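Local atomic coordinates of cystalysin (Treponema denticola, PDB entry 1C7N), a protein that belongs to the class I and II aminotransferase family, built on the fold of that family, and carries pyridoxal-5'-phosphate in a pocket. Residues D90-T95 / R258-T262; V98-V102 / T232-P236. All blocks are in the same frame, centred on the assembly; numbering follows the deposited sequence.

Interaction 1. Residues D90-T95 / R258-T262; sequences DWIINT and RERFT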
loop_
_atom_site.group_PDB
_atom_site.type_symbol
_atom_site.label_atom_id
_atom_site.label_comp_id
_atom_site.label_asym_id
_atom_site.label_seq_id
_atom_site.Cartn_x
_atom_site.Cartn_y
_atom_site.Cartn_z
ATOM N N ASP A 90 20.407 4.665 -3.581
ATOM C CA ASP A 90 19.913 3.453 -4.213
ATOM C C ASP A 90 19.792 2.253 -3.276
ATOM O O ASP A 90 19.471 1.157 -3.716
ATOM C CB ASP A 90 20.769 3.101 -5.440
ATOM C CG ASP A 90 22.252 3.038 -5.134
ATOM O OD1 ASP A 90 23.034 2.776 -6.075
ATOM O OD2 ASP A 90 22.639 3.252 -3.962
ATOM N N TRP A 91 20.038 2.468 -1.986
ATOM C CA TRP A 91 19.917 1.410 -0.975
ATOM C C TRP A 91 18.477 1.360 -0.445
ATOM O O TRP A 91 18.067 0.378 0.174
ATOM C CB TRP A 91 20.820 1.706 0.223
ATOM C CG TRP A 91 22.282 1.502 0.024
ATOM C CD1 TRP A 91 22.958 1.438 -1.159
ATOM C CD2 TRP A 91 23.266 1.398 1.058
ATOM N NE1 TRP A 91 24.308 1.304 -0.924
ATOM C CE2 TRP A 91 24.524 1.277 0.427
ATOM C CE3 TRP A 91 23.205 1.399 2.460
ATOM C CZ2 TRP A 91 25.716 1.157 1.150
ATOM C CZ3 TRP A 91 24.394 1.280 3.183
ATOM C CH2 TRP A 91 25.633 1.160 2.522
ATOM N N ILE A 92 17.725 2.430 -0.687
ATOM C CA ILE A 92 16.350 2.556 -0.201
ATOM C C ILE A 92 15.264 1.899 -1.048
ATOM O O ILE A 92 15.048 2.283 -2.193
ATOM C CB ILE A 92 15.961 4.045 -0.049
ATOM C CG1 ILE A 92 16.984 4.770 0.827
ATOM C CG2 ILE A 92 14.571 4.170 0.582
ATOM C CD1 ILE A 92 16.810 6.274 0.820
ATOM N N ILE A 93 14.578 0.918 -0.470
ATOM C CA ILE A 93 13.474 0.238 -1.154
ATOM C C ILE A 93 12.207 0.532 -0.343
ATOM O O ILE A 93 12.200 0.388 0.884
ATOM C CB ILE A 93 13.695 -1.290 -1.230
ATOM C CG1 ILE A 93 14.991 -1.592 -1.994
ATOM C CG2 ILE A 93 12.503 -1.955 -1.918
ATOM C CD1 ILE A 93 15.029 -1.033 -3.409
ATOM N N ASN A 94 11.140 0.933 -1.027
ATOM C CA ASN A 94 9.893 1.284 -0.348
ATOM C C ASN A 94 8.817 0.206 -0.310
ATOM O O ASN A 94 8.637 -0.554 -1.265
ATOM C CB ASN A 94 9.290 2.543 -0.981
ATOM C CG ASN A 94 10.233 3.734 -0.930
ATOM O OD1 ASN A 94 10.562 4.320 -1.960
ATOM N ND2 ASN A 94 10.667 4.097 0.271
ATOM N N THR A 95 8.102 0.161 0.810
ATOM C CA THR A 95 7.000 -0.772 1.002
ATOM C C THR A 95 5.934 -0.023 1.784
ATOM O O THR A 95 6.230 0.972 2.442
ATOM C CB THR A 95 7.414 -2.013 1.816
ATOM O OG1 THR A 95 7.837 -1.609 3.122
ATOM C CG2 THR A 95 8.544 -2.760 1.118
ATOM N N ARG A 258 19.070 -6.736 -2.296
ATOM C CA ARG A 258 18.138 -5.662 -2.602
ATOM C C ARG A 258 17.251 -6.022 -3.787
ATOM O O ARG A 258 16.032 -5.863 -3.732
ATOM C CB ARG A 258 18.898 -4.366 -2.898
ATOM C CG ARG A 258 18.001 -3.148 -3.094
ATOM C CD ARG A 258 18.800 -1.848 -3.062
ATOM N NE ARG A 258 19.756 -1.737 -4.163
ATOM C CZ ARG A 258 21.074 -1.618 -4.009
ATOM N NH1 ARG A 258 21.610 -1.596 -2.796
ATOM N NH2 ARG A 258 21.860 -1.497 -5.071
ATOM N N GLU A 259 17.865 -6.518 -4.856
ATOM C CA GLU A 259 17.119 -6.889 -6.050
ATOM C C GLU A 259 16.200 -8.087 -5.837
ATOM O O GLU A 259 15.185 -8.217 -6.520
ATOM C CB GLU A 259 18.090 -7.133 -7.214
ATOM C CG GLU A 259 18.656 -5.835 -7.790
ATOM C CD GLU A 259 19.838 -6.044 -8.723
ATOM O OE1 GLU A 259 19.764 -6.922 -9.610
ATOM O OE2 GLU A 259 20.840 -5.314 -8.575
ATOM N N ARG A 260 16.540 -8.956 -4.888
ATOM C CA ARG A 260 15.698 -10.117 -4.602
ATOM C C ARG A 260 14.488 -9.682 -3.778
ATOM O O ARG A 260 13.376 -10.183 -3.962
ATOM C CB ARG A 260 16.473 -11.191 -3.826
ATOM C CG ARG A 260 17.478 -11.984 -4.657
ATOM C CD ARG A 260 17.332 -13.483 -4.408
ATOM N NE ARG A 260 17.688 -13.886 -3.052
ATOM C CZ ARG A 260 17.298 -15.026 -2.490
ATOM N NH1 ARG A 260 16.538 -15.873 -3.167
ATOM N NH2 ARG A 260 17.669 -15.329 -1.256
ATOM N N PHE A 261 14.720 -8.754 -2.856
ATOM C CA PHE A 261 13.659 -8.227 -2.002
ATOM C C PHE A 261 12.660 -7.478 -2.883
ATOM O O PHE A 261 11.446 -7.590 -2.712
ATOM C CB PHE A 261 14.257 -7.263 -0.973
ATOM C CG PHE A 261 13.249 -6.676 -0.029
ATOM C CD1 PHE A 261 12.885 -7.351 1.132
ATOM C CD2 PHE A 261 12.663 -5.445 -0.302
ATOM C CE1 PHE A 261 11.950 -6.802 2.009
ATOM C CE2 PHE A 261 11.727 -4.890 0.568
ATOM C CZ PHE A 261 11.370 -5.569 1.727
ATOM N N THR A 262 13.192 -6.716 -3.832
ATOM C CA THR A 262 12.376 -5.932 -4.750
ATOM C C THR A 262 11.535 -6.797 -5.686
ATOM O O THR A 262 10.362 -6.501 -5.933
ATOM C CB THR A 262 13.265 -5.009 -5.587
ATOM O OG1 THR A 262 13.965 -4.116 -4.714
ATOM C CG2 THR A 262 12.435 -4.212 -6.574
#
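Arg-258 has the most surface covered here, followed by Ile-93 and Phe-261. The aliphatic part of Arg-258 lies along Ile-93, with CG of Arg-258 3.6 Å from CG1 of Ile-93. Its guanidinium then passes the 3-10 turn that leads into strand 92-95. Asp-90 O sits over one face of the guanidinium, 2.9 Å from Arg-258 NE, but the angle is too poor for a hydrogen bond. Arg-258 NH1 bonds instead to Ile-252 O. In this mixed sheet of the PLP-dependent aminotransferase fold, strand 92-95 is an outermost strand and pairs antiparallel with strand 248-251. Helix 255-267 packs on one face of it, with the short segments 15° apart in direction and 9.8 Å between axes. Ile-93 fills the space between them. Its CD1 lies 3.5 Å from Thr-262 OG1, and its CG2 lies 3.8 Å from CD2 of Phe-261. The Thr-262 hydroxyl is hydrogen-bonded to Arg-258 O. The edge of the Phe-261 ring also meets Thr-95, CE2 to CG2 at 3.9 Å.

Interaction 2. Residues V98-V102 / T232-P236; sequences VVPAV and TFTAP. With PLP (pyridoxal-5'-phosphate), chain I.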
loop_
_atom_site.group_PDB
_atom_site.type_symbol
_atom_site.label_atom_id
_atom_site.label_comp_id
_atom_site.label_asym_id
_atom_site.label_seq_id
_atom_site.Cartn_x
_atom_site.Cartn_y
_atom_site.Cartn_z
ATOM N N VAL A 98 6.085 -1.706 7.473
ATOM C CA VAL A 98 7.167 -2.594 7.855
ATOM C C VAL A 98 6.743 -4.057 7.907
ATOM O O VAL A 98 7.497 -4.931 7.487
ATOM C CB VAL A 98 7.748 -2.175 9.222
ATOM C CG1 VAL A 98 8.788 -3.187 9.691
ATOM C CG2 VAL A 98 8.370 -0.794 9.104
ATOM N N VAL A 99 5.547 -4.339 8.418
ATOM C CA VAL A 99 5.101 -5.724 8.496
ATOM C C VAL A 99 5.113 -6.383 7.120
ATOM O O VAL A 99 5.635 -7.485 6.965
ATOM C CB VAL A 99 3.699 -5.839 9.132
ATOM C CG1 VAL A 99 3.228 -7.291 9.102
ATOM C CG2 VAL A 99 3.748 -5.328 10.574
ATOM N N PRO A 100 4.539 -5.722 6.099
ATOM C CA PRO A 100 4.557 -6.349 4.772
ATOM C C PRO A 100 5.998 -6.584 4.306
ATOM O O PRO A 100 6.288 -7.562 3.610
ATOM C CB PRO A 100 3.823 -5.333 3.900
ATOM C CG PRO A 100 2.826 -4.746 4.855
ATOM C CD PRO A 100 3.661 -4.540 6.111
ATOM N N ALA A 101 6.901 -5.686 4.693
ATOM C CA ALA A 101 8.300 -5.821 4.308
ATOM C C ALA A 101 8.902 -7.041 4.998
ATOM O O ALA A 101 9.706 -7.765 4.403
ATOM C CB ALA A 101 9.074 -4.570 4.678
ATOM N N VAL A 102 8.511 -7.273 6.248
ATOM C CA VAL A 102 9.016 -8.426 6.985
ATOM C C VAL A 102 8.476 -9.710 6.353
ATOM O O VAL A 102 9.225 -10.663 6.129
ATOM C CB VAL A 102 8.612 -8.366 8.475
ATOM C CG1 VAL A 102 8.992 -9.666 9.173
ATOM C CG2 VAL A 102 9.305 -7.185 9.149
ATOM N N THR A 232 17.580 -3.639 6.860
ATOM C CA THR A 232 17.131 -2.802 7.965
ATOM C C THR A 232 15.814 -2.118 7.631
ATOM O O THR A 232 15.713 -1.399 6.631
ATOM C CB THR A 232 18.186 -1.728 8.317
ATOM O OG1 THR A 232 19.399 -2.367 8.742
ATOM C CG2 THR A 232 17.679 -0.836 9.434
ATOM N N PHE A 233 14.806 -2.354 8.468
ATOM C CA PHE A 233 13.484 -1.768 8.267
ATOM C C PHE A 233 13.326 -0.464 9.039
ATOM O O PHE A 233 13.498 -0.428 10.258
ATOM C CB PHE A 233 12.383 -2.739 8.721
ATOM C CG PHE A 233 12.552 -4.143 8.209
ATOM C CD1 PHE A 233 13.394 -5.037 8.862
ATOM C CD2 PHE A 233 11.865 -4.577 7.077
ATOM C CE1 PHE A 233 13.552 -6.343 8.397
ATOM C CE2 PHE A 233 12.019 -5.883 6.603
ATOM C CZ PHE A 233 12.865 -6.765 7.267
ATOM N N THR A 234 13.024 0.618 8.327
ATOM C CA THR A 234 12.814 1.909 8.981
ATOM C C THR A 234 11.589 2.554 8.366
ATOM O O THR A 234 11.120 2.140 7.300
ATOM C CB THR A 234 13.992 2.890 8.780
ATOM O OG1 THR A 234 13.902 3.480 7.475
ATOM C CG2 THR A 234 15.322 2.173 8.922
ATOM N N ALA A 235 11.071 3.571 9.044
ATOM C CA ALA A 235 9.904 4.287 8.559
ATOM C C ALA A 235 9.641 5.465 9.483
ATOM O O ALA A 235 10.092 5.482 10.630
ATOM C CB ALA A 235 8.685 3.361 8.526
ATOM N N PRO A 236 8.918 6.478 8.987
ATOM C CA PRO A 236 8.603 7.658 9.796
ATOM C C PRO A 236 7.272 7.501 10.544
ATOM O O PRO A 236 6.921 8.345 11.366
ATOM C CB PRO A 236 8.542 8.765 8.750
ATOM C CG PRO A 236 7.855 8.053 7.607
ATOM C CD PRO A 236 8.589 6.714 7.566
HETATM N N1 PLP I . 7.599 -3.152 13.828
HETATM C C2 PLP I . 7.415 -2.920 15.205
HETATM C C2A PLP I . 8.464 -3.543 16.108
HETATM C C3 PLP I . 6.307 -2.035 15.571
HETATM O O3 PLP I . 6.118 -1.947 16.889
HETATM C C4 PLP I . 5.528 -1.432 14.554
HETATM C C4A PLP I . 4.476 -0.467 14.872
HETATM C C5 PLP I . 5.858 -1.739 13.127
HETATM C C6 PLP I . 6.863 -2.606 12.806
HETATM C C5A PLP I . 5.253 -0.799 12.088
HETATM O O4P PLP I . 4.486 -1.241 11.040
HETATM P P PLP I . 4.066 -0.043 10.024
HETATM O O1P PLP I . 3.006 -0.672 9.239
HETATM O O2P PLP I . 5.278 0.303 9.179
HETATM O O3P PLP I . 3.586 1.125 10.770
#
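Phe-233 is the main bump of this buried contact. It projects from strand 232-234 toward the first turn of helix 98-109 and fits a hollow formed by Val-98, Ala-101 and Val-102. Each of the three meets a different part of the side chain. Val-98 CG1 rests 3.8 Å from Phe-233 CB, at the base of the ring. The small Ala-101 lets the ring edge come close, with its CB 3.7 Å from Phe-233 CD2. Val-102 CG2 covers one face in a CH-pi contact, 4.1 Å from the centroid of the Phe-233 ring and 16° off its normal. The spacing follows from the helix: the bond from Val-102 N to Val-98 O, 2.8 Å long, closes the turn and brings these residues to the same side.

A second, shallower fit lies further along the 232-236 segment. Val-98 CG2 reaches Ala-235 CB at 4.2 Å, so the valine sits between Phe-233 and Ala-235. Thr-234 points away and gives its hydroxyl to Asn-249 O on the next strand. No hydrogen bond joins the two segments; shape and apolar contact hold them. The axes of helix 98-102 and strand 232-234 run nearly antiparallel, at 162°, and come within 9.1 Å.

The backbone of Val-98 has another task. Its N donates a 2.8 Å hydrogen bond to O2P of PLP, while Asn-175 ND2 is also hydrogen-bonded to PLP. The N-terminal part of a helix facing the phosphate, packed on the central sheet, is typical of the PLP site in the aminotransferase fold.

How the interactions relate
The centres of the two interactions lie 11 Å apart. Strand 92-95 of interaction 1 is followed in the chain by helix 98-109 of interaction 2. Both interactions also reach the same mixed sheet: 92-95 and 230-234 are the two neighbours of strand 248-251. The contacts touch directly at Ala-101. Phe-261 CE1 is 3.4 Å from Ala-101 O, and Thr-95 OG1 is 3.6 Å from Ala-101 CB. The Thr-95 hydroxyl is itself hydrogen-bonded to Gly-97 O. This alanine therefore packs against residues of both interactions. Interaction 2 touches PLP through Val-98. Interaction 1 stands further back, with the side chain of Thr-95 about 7 Å, nearest atoms, from the same PLP.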